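Local coordinates for protein group 3 allergen SMIPP-S YvT004A06 (Sarcoptes scabiei type hominis, PDB 3H7T) that adopts the fold of a trypsin-like serine protease but, as an inactivated paralogue from the scabies mite, probably lacks proteolytic activity, at residues I1-K5 with T179-D185; D8-E12 with D138-A142; I37-C42 with D185-P189; P48-H54 with S66-I72. All blocks are in the same frame, centred on the assembly; numbering follows the deposited sequence.

Contact 1 (I1-K5 with T179-D185); sequences IIGGK and TYIGYGD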
loop_
_atom_site.group_PDB
_atom_site.type_symbol
_atom_site.label_atom_id
_atom_site.label_comp_id
_atom_site.label_asym_id
_atom_site.label_seq_id
_atom_site.Cartn_x
_atom_site.Cartn_y
_atom_site.Cartn_z
ATOM N N ILE A 1 -0.140 -0.938 11.533
ATOM C CA ILE A 1 -1.624 -0.773 11.586
ATOM C C ILE A 1 -2.049 -0.574 13.039
ATOM O O ILE A 1 -1.758 -1.407 13.904
ATOM C CB ILE A 1 -2.364 -1.982 10.931
ATOM C CG1 ILE A 1 -2.162 -1.958 9.407
ATOM C CG2 ILE A 1 -3.870 -1.964 11.251
ATOM C CD1 ILE A 1 -2.689 -3.197 8.670
ATOM N N ILE A 2 -2.712 0.541 13.303
ATOM C CA ILE A 2 -3.254 0.816 14.630
ATOM C C ILE A 2 -4.694 0.299 14.721
ATOM O O ILE A 2 -5.535 0.657 13.907
ATOM C CB ILE A 2 -3.162 2.319 14.955
ATOM C CG1 ILE A 2 -1.697 2.770 14.870
ATOM C CG2 ILE A 2 -3.745 2.622 16.353
ATOM C CD1 ILE A 2 -1.477 4.070 14.162
ATOM N N GLY A 3 -4.965 -0.563 15.700
ATOM C CA GLY A 3 -6.329 -1.047 15.930
ATOM C C GLY A 3 -6.693 -2.267 15.097
ATOM O O GLY A 3 -7.868 -2.531 14.843
ATOM N N GLY A 4 -5.684 -3.003 14.660
ATOM C CA GLY A 4 -5.899 -4.257 13.957
ATOM C C GLY A 4 -5.523 -5.408 14.869
ATOM O O GLY A 4 -5.528 -5.265 16.085
ATOM N N LYS A 5 -5.194 -6.548 14.276
ATOM C CA LYS A 5 -4.805 -7.727 15.047
ATOM C C LYS A 5 -3.745 -8.517 14.304
ATOM O O LYS A 5 -3.555 -8.323 13.096
ATOM C CB LYS A 5 -6.019 -8.599 15.381
ATOM C CG LYS A 5 -6.869 -9.015 14.194
ATOM C CD LYS A 5 -7.853 -10.109 14.613
ATOM C CE LYS A 5 -9.092 -10.136 13.727
ATOM N NZ LYS A 5 -8.795 -10.642 12.363
ATOM N N THR A 179 -9.189 2.764 13.727
ATOM C CA THR A 179 -8.305 1.923 12.931
ATOM C C THR A 179 -7.547 2.849 11.975
ATOM O O THR A 179 -8.163 3.670 11.310
ATOM C CB THR A 179 -9.135 0.863 12.145
ATOM O OG1 THR A 179 -9.837 0.030 13.076
ATOM C CG2 THR A 179 -8.261 -0.016 11.315
ATOM N N TYR A 180 -6.217 2.736 11.934
ATOM C CA TYR A 180 -5.391 3.688 11.177
ATOM C C TYR A 180 -4.168 3.039 10.538
ATOM O O TYR A 180 -3.621 2.061 11.057
ATOM C CB TYR A 180 -4.901 4.828 12.085
ATOM C CG TYR A 180 -5.979 5.548 12.875
ATOM C CD1 TYR A 180 -6.601 6.684 12.360
ATOM C CD2 TYR A 180 -6.349 5.112 14.157
ATOM C CE1 TYR A 180 -7.577 7.357 13.082
ATOM C CE2 TYR A 180 -7.333 5.774 14.887
ATOM C CZ TYR A 180 -7.946 6.898 14.336
ATOM O OH TYR A 180 -8.918 7.573 15.045
ATOM N N ILE A 181 -3.739 3.609 9.415
ATOM C CA ILE A 181 -2.449 3.286 8.814
ATOM C C ILE A 181 -1.353 3.853 9.731
ATOM O O ILE A 181 -1.411 5.019 10.118
ATOM C CB ILE A 181 -2.379 3.864 7.374
ATOM C CG1 ILE A 181 -3.302 3.063 6.443
ATOM C CG2 ILE A 181 -0.926 3.953 6.825
ATOM C CD1 ILE A 181 -2.892 1.567 6.261
ATOM N N GLY A 182 -0.390 3.010 10.103
ATOM C CA GLY A 182 0.739 3.433 10.931
ATOM C C GLY A 182 1.977 3.735 10.106
ATOM O O GLY A 182 1.999 3.494 8.900
ATOM N N TYR A 183 3.006 4.275 10.757
ATOM C CA TYR A 183 4.296 4.534 10.108
ATOM C C TYR A 183 4.873 3.196 9.683
ATOM O O TYR A 183 4.919 2.270 10.481
ATOM C CB TYR A 183 5.257 5.260 11.061
ATOM C CG TYR A 183 6.604 5.616 10.459
ATOM C CD1 TYR A 183 6.763 6.771 9.694
ATOM C CD2 TYR A 183 7.725 4.805 10.674
ATOM C CE1 TYR A 183 7.999 7.109 9.146
ATOM C CE2 TYR A 183 8.978 5.140 10.128
ATOM C CZ TYR A 183 9.099 6.293 9.366
ATOM O OH TYR A 183 10.307 6.638 8.816
ATOM N N GLY A 184 5.308 3.098 8.428
ATOM C CA GLY A 184 5.690 1.813 7.847
ATOM C C GLY A 184 4.605 1.095 7.045
ATOM O O GLY A 184 4.878 0.091 6.378
ATOM N N ASP A 185 3.376 1.595 7.113
ATOM C CA ASP A 185 2.241 0.980 6.411
ATOM C C ASP A 185 1.953 1.566 5.032
ATOM O O ASP A 185 1.002 1.135 4.374
ATOM C CB ASP A 185 0.956 1.066 7.248
ATOM C CG ASP A 185 0.886 0.024 8.351
ATOM O OD1 ASP A 185 1.294 -1.142 8.135
ATOM O OD2 ASP A 185 0.388 0.376 9.445
#
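Thr179 opens the contact through its backbone. Its CA sits 3.2 Å from Ile2 O, in a CA-H...O contact. Tyr180 forms a single antiparallel bridge with Ile2. Tyr180 N donates to Ile2 O at 2.9 Å, and Ile2 N donates to Tyr180 O, also at 2.9 Å. Beside this bridge, Ile2 CD1 packs against Tyr180 CB at 4.1 Å. The Tyr180 hydroxyl is hydrogen-bonded to Glu178, a zinc ligand, and the Tyr180 side chain lies about 4 Å from a bound zinc ion. Ile181 sets off away from residues 1-5. Gly182 to Asp185 form a type II turn, closed by Asp185 N to Gly182 O at 2.9 Å. Gly184 has the positive phi that this turn needs. The turn brings Asp185 OD2 to Gly182 N at 2.8 Å. The same oxygen takes the chain terminus: Ile1 N is 2.5 Å from Asp185 OD2, a hydrogen bond and salt bridge. Asp185 OD1 accepts a hydrogen bond from Gly126 N, and the Ile1 side chain packs on Val122 and Ala142. A buried N-terminal amine paired with the aspartate before the usual serine position is the hallmark of the activation pocket in trypsin-family proteases.

Contact 2 (D8-E12 with D138-A142); sequences DITKE and DLMEA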
loop_
_atom_site.group_PDB
_atom_site.type_symbol
_atom_site.label_atom_id
_atom_site.label_comp_id
_atom_site.label_asym_id
_atom_site.label_seq_id
_atom_site.Cartn_x
_atom_site.Cartn_y
_atom_site.Cartn_z
ATOM N N ASP A 8 -1.502 -13.591 9.576
ATOM C CA ASP A 8 -0.605 -14.624 9.076
ATOM C C ASP A 8 -0.483 -14.435 7.571
ATOM O O ASP A 8 -1.456 -14.033 6.916
ATOM C CB ASP A 8 -1.165 -16.010 9.393
ATOM C CG ASP A 8 -0.191 -17.117 9.059
ATOM O OD1 ASP A 8 -0.290 -17.676 7.947
ATOM O OD2 ASP A 8 0.686 -17.417 9.897
ATOM N N ILE A 9 0.697 -14.713 7.018
ATOM C CA ILE A 9 0.938 -14.505 5.583
ATOM C C ILE A 9 0.038 -15.391 4.706
ATOM O O ILE A 9 -0.201 -15.061 3.545
ATOM C CB ILE A 9 2.451 -14.622 5.193
ATOM C CG1 ILE A 9 2.732 -14.021 3.806
ATOM C CG2 ILE A 9 2.934 -16.077 5.254
ATOM C CD1 ILE A 9 2.473 -12.505 3.674
ATOM N N THR A 10 -0.482 -16.482 5.273
ATOM C CA THR A 10 -1.436 -17.333 4.549
ATOM C C THR A 10 -2.808 -16.663 4.424
ATOM O O THR A 10 -3.573 -16.976 3.512
ATOM C CB THR A 10 -1.549 -18.785 5.132
ATOM O OG1 THR A 10 -2.117 -18.760 6.444
ATOM C CG2 THR A 10 -0.177 -19.469 5.183
ATOM N N LYS A 11 -3.098 -15.709 5.311
ATOM C CA LYS A 11 -4.332 -14.918 5.209
ATOM C C LYS A 11 -4.221 -13.788 4.190
ATOM O O LYS A 11 -5.229 -13.344 3.654
ATOM C CB LYS A 11 -4.763 -14.358 6.568
ATOM C CG LYS A 11 -4.655 -15.350 7.725
ATOM C CD LYS A 11 -5.830 -16.316 7.780
ATOM C CE LYS A 11 -6.935 -15.798 8.689
ATOM N NZ LYS A 11 -6.430 -15.476 10.062
ATOM N N GLU A 12 -3.006 -13.305 3.941
ATOM C CA GLU A 12 -2.785 -12.270 2.927
ATOM C C GLU A 12 -1.537 -12.578 2.114
ATOM O O GLU A 12 -0.575 -11.811 2.155
ATOM C CB GLU A 12 -2.675 -10.870 3.556
ATOM C CG GLU A 12 -3.930 -10.357 4.227
ATOM C CD GLU A 12 -3.993 -10.679 5.710
ATOM O OE1 GLU A 12 -2.932 -10.726 6.382
ATOM O OE2 GLU A 12 -5.117 -10.863 6.215
ATOM N N ASP A 138 5.503 -8.531 13.389
ATOM C CA ASP A 138 4.494 -9.467 12.916
ATOM C C ASP A 138 3.552 -8.762 11.946
ATOM O O ASP A 138 3.233 -7.577 12.130
ATOM C CB ASP A 138 3.655 -9.971 14.096
ATOM C CG ASP A 138 4.470 -10.722 15.137
ATOM O OD1 ASP A 138 5.363 -11.511 14.774
ATOM O OD2 ASP A 138 4.179 -10.551 16.340
ATOM N N LEU A 139 3.110 -9.489 10.926
ATOM C CA LEU A 139 2.093 -8.986 10.004
ATOM C C LEU A 139 0.778 -8.772 10.763
ATOM O O LEU A 139 0.327 -9.655 11.505
ATOM C CB LEU A 139 1.900 -9.955 8.824
ATOM C CG LEU A 139 0.801 -9.599 7.809
ATOM C CD1 LEU A 139 1.232 -8.398 6.977
ATOM C CD2 LEU A 139 0.481 -10.795 6.909
ATOM N N MET A 140 0.206 -7.576 10.616
ATOM C CA MET A 140 -1.072 -7.229 11.242
ATOM C C MET A 140 -2.133 -7.063 10.162
ATOM O O MET A 140 -1.803 -6.749 9.017
ATOM C CB MET A 140 -0.960 -5.927 12.027
ATOM C CG MET A 140 0.190 -5.892 13.067
ATOM S SD MET A 140 -0.039 -7.087 14.398
ATOM C CE MET A 140 -1.247 -6.251 15.417
ATOM N N GLU A 141 -3.399 -7.236 10.535
ATOM C CA GLU A 141 -4.503 -7.004 9.603
ATOM C C GLU A 141 -5.625 -6.221 10.270
ATOM O O GLU A 141 -5.793 -6.283 11.485
ATOM C CB GLU A 141 -5.058 -8.334 9.059
ATOM C CG GLU A 141 -5.713 -9.195 10.142
ATOM C CD GLU A 141 -6.475 -10.391 9.603
ATOM O OE1 GLU A 141 -7.609 -10.613 10.066
ATOM O OE2 GLU A 141 -5.955 -11.111 8.727
ATOM N N ALA A 142 -6.392 -5.490 9.468
ATOM C CA ALA A 142 -7.637 -4.890 9.932
ATOM C C ALA A 142 -8.601 -4.662 8.777
ATOM O O ALA A 142 -8.190 -4.496 7.618
ATOM C CB ALA A 142 -7.377 -3.581 10.675
HETATM O O HOH W 1 -8.183 -13.382 10.255
#
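The polar contacts centre on carboxylates. Glu141 OE1 accepts from water 1 at 2.8 Å, and that water accepts from Lys11 NZ at 2.7 Å. Lys11 NZ is itself 4.6 Å from Glu141 OE2, too far for a salt bridge. The salt bridge to Glu141 comes from Lys5. Glu12 OE2 lies only 2.7 Å from Glu141 OE2, and Ser7 OG is hydrogen-bonded to both acids. Within residues 8-12 the backbone is bent by an Asx turn: Thr10 N donates to Asp8 OD1 at 2.9 Å. Thr10 OG1 donates to Asp8 OD1 at 2.6 Å, and Lys11 N to Asp8 O at 2.8 Å.

In the two-barrel trypsin fold this turn lies on the crossing from strand 5-6, paired with strand 140-147, to strand 15-20 of the six-stranded barrel. The apolar side-chain contact is Leu139 CD2 on Ile9 CD1 at 4.2 Å. Leu139 CD2 also lies in van der Waals contact with two oxygens, Asp8 O at 3.8 Å and Glu12 OE1 at 3.5 Å. Leu139 also rests on Trp125 and Ser123, while Ile9 reaches Thr101.

Contact 3 (I37-C42 with D185-P189); sequences ITAAQC and DAGDP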
loop_
_atom_site.group_PDB
_atom_site.type_symbol
_atom_site.label_atom_id
_atom_site.label_comp_id
_atom_site.label_asym_id
_atom_site.label_seq_id
_atom_site.Cartn_x
_atom_site.Cartn_y
_atom_site.Cartn_z
ATOM N N ILE A 37 3.480 -3.898 -6.505
ATOM C CA ILE A 37 3.020 -2.514 -6.387
ATOM C C ILE A 37 3.112 -2.020 -4.935
ATOM O O ILE A 37 2.721 -2.722 -4.005
ATOM C CB ILE A 37 1.595 -2.307 -6.968
ATOM C CG1 ILE A 37 1.199 -0.822 -6.930
ATOM C CG2 ILE A 37 0.560 -3.204 -6.264
ATOM C CD1 ILE A 37 0.002 -0.476 -7.806
ATOM N N THR A 38 3.631 -0.809 -4.774
ATOM C CA THR A 38 3.776 -0.161 -3.470
ATOM C C THR A 38 3.433 1.329 -3.629
ATOM O O THR A 38 2.943 1.738 -4.688
ATOM C CB THR A 38 5.211 -0.408 -2.881
ATOM O OG1 THR A 38 5.276 0.049 -1.530
ATOM C CG2 THR A 38 6.302 0.291 -3.710
ATOM N N ALA A 39 3.648 2.130 -2.585
ATOM C CA ALA A 39 3.439 3.575 -2.680
ATOM C C ALA A 39 4.661 4.244 -3.289
ATOM O O ALA A 39 5.785 3.815 -3.045
ATOM C CB ALA A 39 3.154 4.172 -1.307
ATOM N N ALA A 40 4.442 5.303 -4.064
ATOM C CA ALA A 40 5.550 6.073 -4.637
ATOM C C ALA A 40 6.457 6.700 -3.577
ATOM O O ALA A 40 7.675 6.687 -3.730
ATOM C CB ALA A 40 5.033 7.127 -5.579
ATOM N N GLN A 41 5.854 7.239 -2.510
ATOM C CA GLN A 41 6.588 7.852 -1.390
ATOM C C GLN A 41 7.676 6.951 -0.798
ATOM O O GLN A 41 8.555 7.426 -0.081
ATOM C CB GLN A 41 5.623 8.284 -0.273
ATOM C CG GLN A 41 5.040 7.113 0.543
ATOM C CD GLN A 41 3.988 7.559 1.541
ATOM O OE1 GLN A 41 2.792 7.417 1.287
ATOM N NE2 GLN A 41 4.427 8.124 2.677
ATOM N N CYS A 42 7.590 5.658 -1.084
ATOM C CA CYS A 42 8.515 4.667 -0.550
ATOM C C CYS A 42 9.826 4.615 -1.316
ATOM O O CYS A 42 10.876 4.376 -0.726
ATOM C CB CYS A 42 7.873 3.278 -0.597
ATOM S SG CYS A 42 6.338 3.148 0.348
ATOM N N ASP A 185 3.376 1.595 7.113
ATOM C CA ASP A 185 2.241 0.980 6.411
ATOM C C ASP A 185 1.953 1.566 5.032
ATOM O O ASP A 185 1.002 1.135 4.374
ATOM C CB ASP A 185 0.956 1.066 7.248
ATOM C CG ASP A 185 0.886 0.024 8.351
ATOM O OD1 ASP A 185 1.294 -1.142 8.135
ATOM O OD2 ASP A 185 0.388 0.376 9.445
ATOM N N ALA A 186 2.741 2.542 4.585
ATOM C CA ALA A 186 2.606 3.007 3.200
ATOM C C ALA A 186 2.825 1.818 2.275
ATOM O O ALA A 186 3.728 1.004 2.499
ATOM C CB ALA A 186 3.601 4.134 2.882
ATOM N N GLY A 187 1.964 1.692 1.266
ATOM C CA GLY A 187 2.086 0.623 0.293
ATOM C C GLY A 187 1.287 -0.612 0.633
ATOM O O GLY A 187 1.156 -1.509 -0.205
ATOM N N ASP A 188 0.741 -0.668 1.848
ATOM C CA ASP A 188 -0.052 -1.826 2.281
ATOM C C ASP A 188 -1.206 -2.071 1.309
ATOM O O ASP A 188 -1.838 -1.118 0.850
ATOM C CB ASP A 188 -0.643 -1.598 3.667
ATOM C CG ASP A 188 0.347 -1.845 4.797
ATOM O OD1 ASP A 188 1.557 -2.053 4.547
ATOM O OD2 ASP A 188 -0.112 -1.823 5.958
ATOM N N PRO A 189 -1.473 -3.351 0.984
ATOM C CA PRO A 189 -2.608 -3.665 0.124
ATOM C C PRO A 189 -3.940 -3.449 0.839
ATOM O O PRO A 189 -4.053 -3.678 2.052
ATOM C CB PRO A 189 -2.412 -5.150 -0.197
ATOM C CG PRO A 189 -1.545 -5.682 0.949
ATOM C CD PRO A 189 -0.655 -4.540 1.306
HETATM O O HOH W 2 0.347 -2.618 -2.438
#
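This contact joins what correspond to the TAAHC and GDSGG motifs of active trypsin-like proteases, at the cleft between the two barrels. Here Gln41 takes the place of the catalytic histidine and Ala186 that of the nucleophilic serine, consistent with an inactivated paralogue. Ala186 buries the most surface. Its CB meets Gln41 CD at 3.7 Å, Cys42 SG at 3.9 Å and Ala39 CB at 4.2 Å. These touches are plain packing. The polar end of Gln41 pairs instead with Asn85 and Tyr202, and Cys42 is in a disulfide with Cys26.

Gly187 comes next. It is part of the type II turn from Asp185 to Asp188, closed by Asp188 N to Asp185 O at 3.1 Å, and its positive phi suits glycine. A CB on Gly187 would also clash with Thr38 OG1, which is hydrogen-bonded to Gly27 O. Without one, Gly187 CA packs 3.6 Å from Ala39 N and 3.7 Å from Thr38 OG1. Water 2 bridges the two backbones, donating to Ile37 O at 2.8 Å and to Gly187 O at 2.6 Å.

Contact 4 (P48-H54 with S66-I72); sequences PSDISIH and SVMAKKI
Three backbone hydrogen bonds join the strands. Ile53 N donates to Val67 O at 2.9 Å, Val67 N to Ile53 O at 3.1 Å, and Ala69 N to Ile51 O at 3.0 Å. The strands are antiparallel. Ile53 with Val67 is a hydrogen-bonded pair; Ser52 with Met68 and His54 with Ser66 are non-hydrogen-bonded pairs. The axes of 51-54 and 66-72 approach to 4.6 Å, with 141° between their directions. Residues 48-50 form a 3-10 turn, in which Ile51 N donates to Pro48 O at 3.0 Å. Ile53 and Val67 point to one face, with Ile53 CB 3.8 Å from Val67 CG1. Ser52, His54, Ser66 and Met68 point to the other. Met68 bends back, bringing its CE to 3.3 Å from Ser49 O. Ile51 (chi1 m, chi2 t) puts CD1 3.6 Å from Ile72 CD1 (Ile72 chi1 m, chi2 m). Ala69 CB lies 3.9 Å from Ile51 CB and 4.1 Å from Pro48 CB. Pro48 CG reaches Ile72 CG1 at 4.1 Å. Strand 87-91 flanks strand 65-74, and Lys70 and Lys71 both face Glu90 in a classic beta bulge. This is a twisted beta hairpin in the six-stranded antiparallel barrel of the trypsin fold.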
loop_
_atom_site.group_PDB
_atom_site.type_symbol
_atom_site.label_atom_id
_atom_site.label_comp_id
_atom_site.label_asym_id
_atom_site.label_seq_id
_atom_site.Cartn_x
_atom_site.Cartn_y
_atom_site.Cartn_z
ATOM N N PRO A 48 17.211 0.950 -7.874
ATOM C CA PRO A 48 16.630 -0.383 -7.678
ATOM C C PRO A 48 17.487 -1.333 -6.834
ATOM O O PRO A 48 16.941 -2.166 -6.110
ATOM C CB PRO A 48 16.485 -0.919 -9.106
ATOM C CG PRO A 48 16.415 0.283 -9.964
ATOM C CD PRO A 48 17.292 1.303 -9.305
ATOM N N SER A 49 18.810 -1.199 -6.918
ATOM C CA SER A 49 19.725 -2.050 -6.151
ATOM C C SER A 49 19.622 -1.810 -4.642
ATOM O O SER A 49 20.013 -2.664 -3.845
ATOM C CB SER A 49 21.171 -1.864 -6.630
ATOM O OG SER A 49 21.626 -0.540 -6.408
ATOM N N ASP A 50 19.079 -0.655 -4.261
ATOM C CA ASP A 50 18.859 -0.318 -2.860
ATOM C C ASP A 50 17.507 -0.820 -2.340
ATOM O O ASP A 50 17.132 -0.539 -1.202
ATOM C CB ASP A 50 18.979 1.196 -2.657
ATOM C CG ASP A 50 20.424 1.680 -2.670
ATOM O OD1 ASP A 50 21.349 0.846 -2.764
ATOM O OD2 ASP A 50 20.634 2.906 -2.577
ATOM N N ILE A 51 16.785 -1.570 -3.171
ATOM C CA ILE A 51 15.442 -2.034 -2.817
ATOM C C ILE A 51 15.343 -3.561 -2.820
ATOM O O ILE A 51 15.791 -4.221 -3.759
ATOM C CB ILE A 51 14.366 -1.408 -3.745
ATOM C CG1 ILE A 51 14.354 0.121 -3.594
ATOM C CG2 ILE A 51 12.973 -1.989 -3.451
ATOM C CD1 ILE A 51 13.615 0.852 -4.718
ATOM N N SER A 52 14.757 -4.101 -1.754
ATOM C CA SER A 52 14.526 -5.534 -1.610
ATOM C C SER A 52 13.035 -5.815 -1.421
ATOM O O SER A 52 12.322 -5.039 -0.783
ATOM C CB SER A 52 15.318 -6.082 -0.417
ATOM O OG SER A 52 15.249 -7.499 -0.369
ATOM N N ILE A 53 12.576 -6.925 -1.989
ATOM C CA ILE A 53 11.205 -7.388 -1.815
ATOM C C ILE A 53 11.232 -8.653 -0.960
ATOM O O ILE A 53 11.847 -9.654 -1.346
ATOM C CB ILE A 53 10.505 -7.661 -3.179
ATOM C CG1 ILE A 53 10.323 -6.360 -3.964
ATOM C CG2 ILE A 53 9.148 -8.330 -2.983
ATOM C CD1 ILE A 53 11.480 -6.059 -4.918
ATOM N N HIS A 54 10.562 -8.597 0.190
ATOM C CA HIS A 54 10.528 -9.709 1.142
ATOM C C HIS A 54 9.148 -10.351 1.100
ATOM O O HIS A 54 8.148 -9.697 1.401
ATOM C CB HIS A 54 10.879 -9.211 2.559
ATOM C CG HIS A 54 10.810 -10.271 3.618
ATOM N ND1 HIS A 54 11.727 -11.294 3.709
ATOM C CD2 HIS A 54 9.948 -10.448 4.647
ATOM C CE1 HIS A 54 11.425 -12.064 4.739
ATOM N NE2 HIS A 54 10.345 -11.574 5.321
ATOM N N SER A 66 14.018 -13.097 -0.123
ATOM C CA SER A 66 14.266 -11.723 -0.526
ATOM C C SER A 66 14.795 -11.723 -1.946
ATOM O O SER A 66 15.581 -12.589 -2.328
ATOM C CB SER A 66 15.253 -11.048 0.420
ATOM O OG SER A 66 14.747 -11.035 1.748
ATOM N N VAL A 67 14.333 -10.757 -2.727
ATOM C CA VAL A 67 14.718 -10.629 -4.124
ATOM C C VAL A 67 14.936 -9.145 -4.400
ATOM O O VAL A 67 14.155 -8.295 -3.950
ATOM C CB VAL A 67 13.653 -11.264 -5.071
ATOM C CG1 VAL A 67 12.290 -10.580 -4.927
ATOM C CG2 VAL A 67 14.120 -11.256 -6.522
ATOM N N MET A 68 16.017 -8.842 -5.110
ATOM C CA MET A 68 16.383 -7.467 -5.416
ATOM C C MET A 68 15.449 -6.882 -6.473
ATOM O O MET A 68 14.900 -7.612 -7.302
ATOM C CB MET A 68 17.832 -7.420 -5.910
ATOM C CG MET A 68 18.700 -6.339 -5.268
ATOM S SD MET A 68 18.735 -6.420 -3.458
ATOM C CE MET A 68 20.410 -5.877 -3.109
ATOM N N ALA A 69 15.262 -5.566 -6.431
ATOM C CA ALA A 69 14.532 -4.865 -7.489
ATOM C C ALA A 69 15.426 -4.686 -8.708
ATOM O O ALA A 69 16.641 -4.515 -8.575
ATOM C CB ALA A 69 14.047 -3.523 -6.999
ATOM N N LYS A 70 14.813 -4.727 -9.887
ATOM C CA LYS A 70 15.506 -4.476 -11.146
ATOM C C LYS A 70 15.167 -3.086 -11.684
ATOM O O LYS A 70 16.065 -2.303 -11.989
ATOM C CB LYS A 70 15.145 -5.552 -12.174
ATOM C CG LYS A 70 15.909 -5.458 -13.488
ATOM C CD LYS A 70 15.844 -6.766 -14.264
ATOM C CE LYS A 70 14.476 -6.987 -14.890
ATOM N NZ LYS A 70 14.401 -8.300 -15.587
ATOM N N LYS A 71 13.871 -2.796 -11.806
ATOM C CA LYS A 71 13.393 -1.505 -12.301
ATOM C C LYS A 71 12.270 -0.950 -11.422
ATOM O O LYS A 71 11.486 -1.705 -10.844
ATOM C CB LYS A 71 12.890 -1.633 -13.744
ATOM C CG LYS A 71 13.945 -2.067 -14.757
ATOM C CD LYS A 71 13.285 -2.612 -16.007
ATOM C CE LYS A 71 14.242 -3.446 -16.845
ATOM N NZ LYS A 71 13.528 -4.141 -17.956
ATOM N N ILE A 72 12.208 0.378 -11.339
ATOM C CA ILE A 72 11.182 1.082 -10.586
ATOM C C ILE A 72 10.382 1.960 -11.553
ATOM O O ILE A 72 10.958 2.759 -12.290
ATOM C CB ILE A 72 11.791 1.988 -9.481
ATOM C CG1 ILE A 72 12.733 1.205 -8.543
ATOM C CG2 ILE A 72 10.694 2.718 -8.697
ATOM C CD1 ILE A 72 12.130 -0.034 -7.892
#

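Overall arrangement
Along the chain the first segments run 1-5, 8-12, 37-42 and 48-54, and the partners 66-72, 138-142, 179-185 and 185-189. Contacts 1 and 3 share Asp185, and their centres are about 13 Å apart. Contacts 1 and 2, centres about 12 Å apart, meet through the Lys5-Glu141 salt bridge. Contact 2 includes the start of strand 140-147 of the seven-stranded sheet, and contact 1 packs against it. Contact 4 belongs to the six-stranded barrel, about 24 Å from contact 1 and about 14 Å from contact 3, centre to centre. Contact 3 lies nearest the chain's centre and joins the two halves. The trypsin framework is thus kept around a centre without the usual catalytic residues.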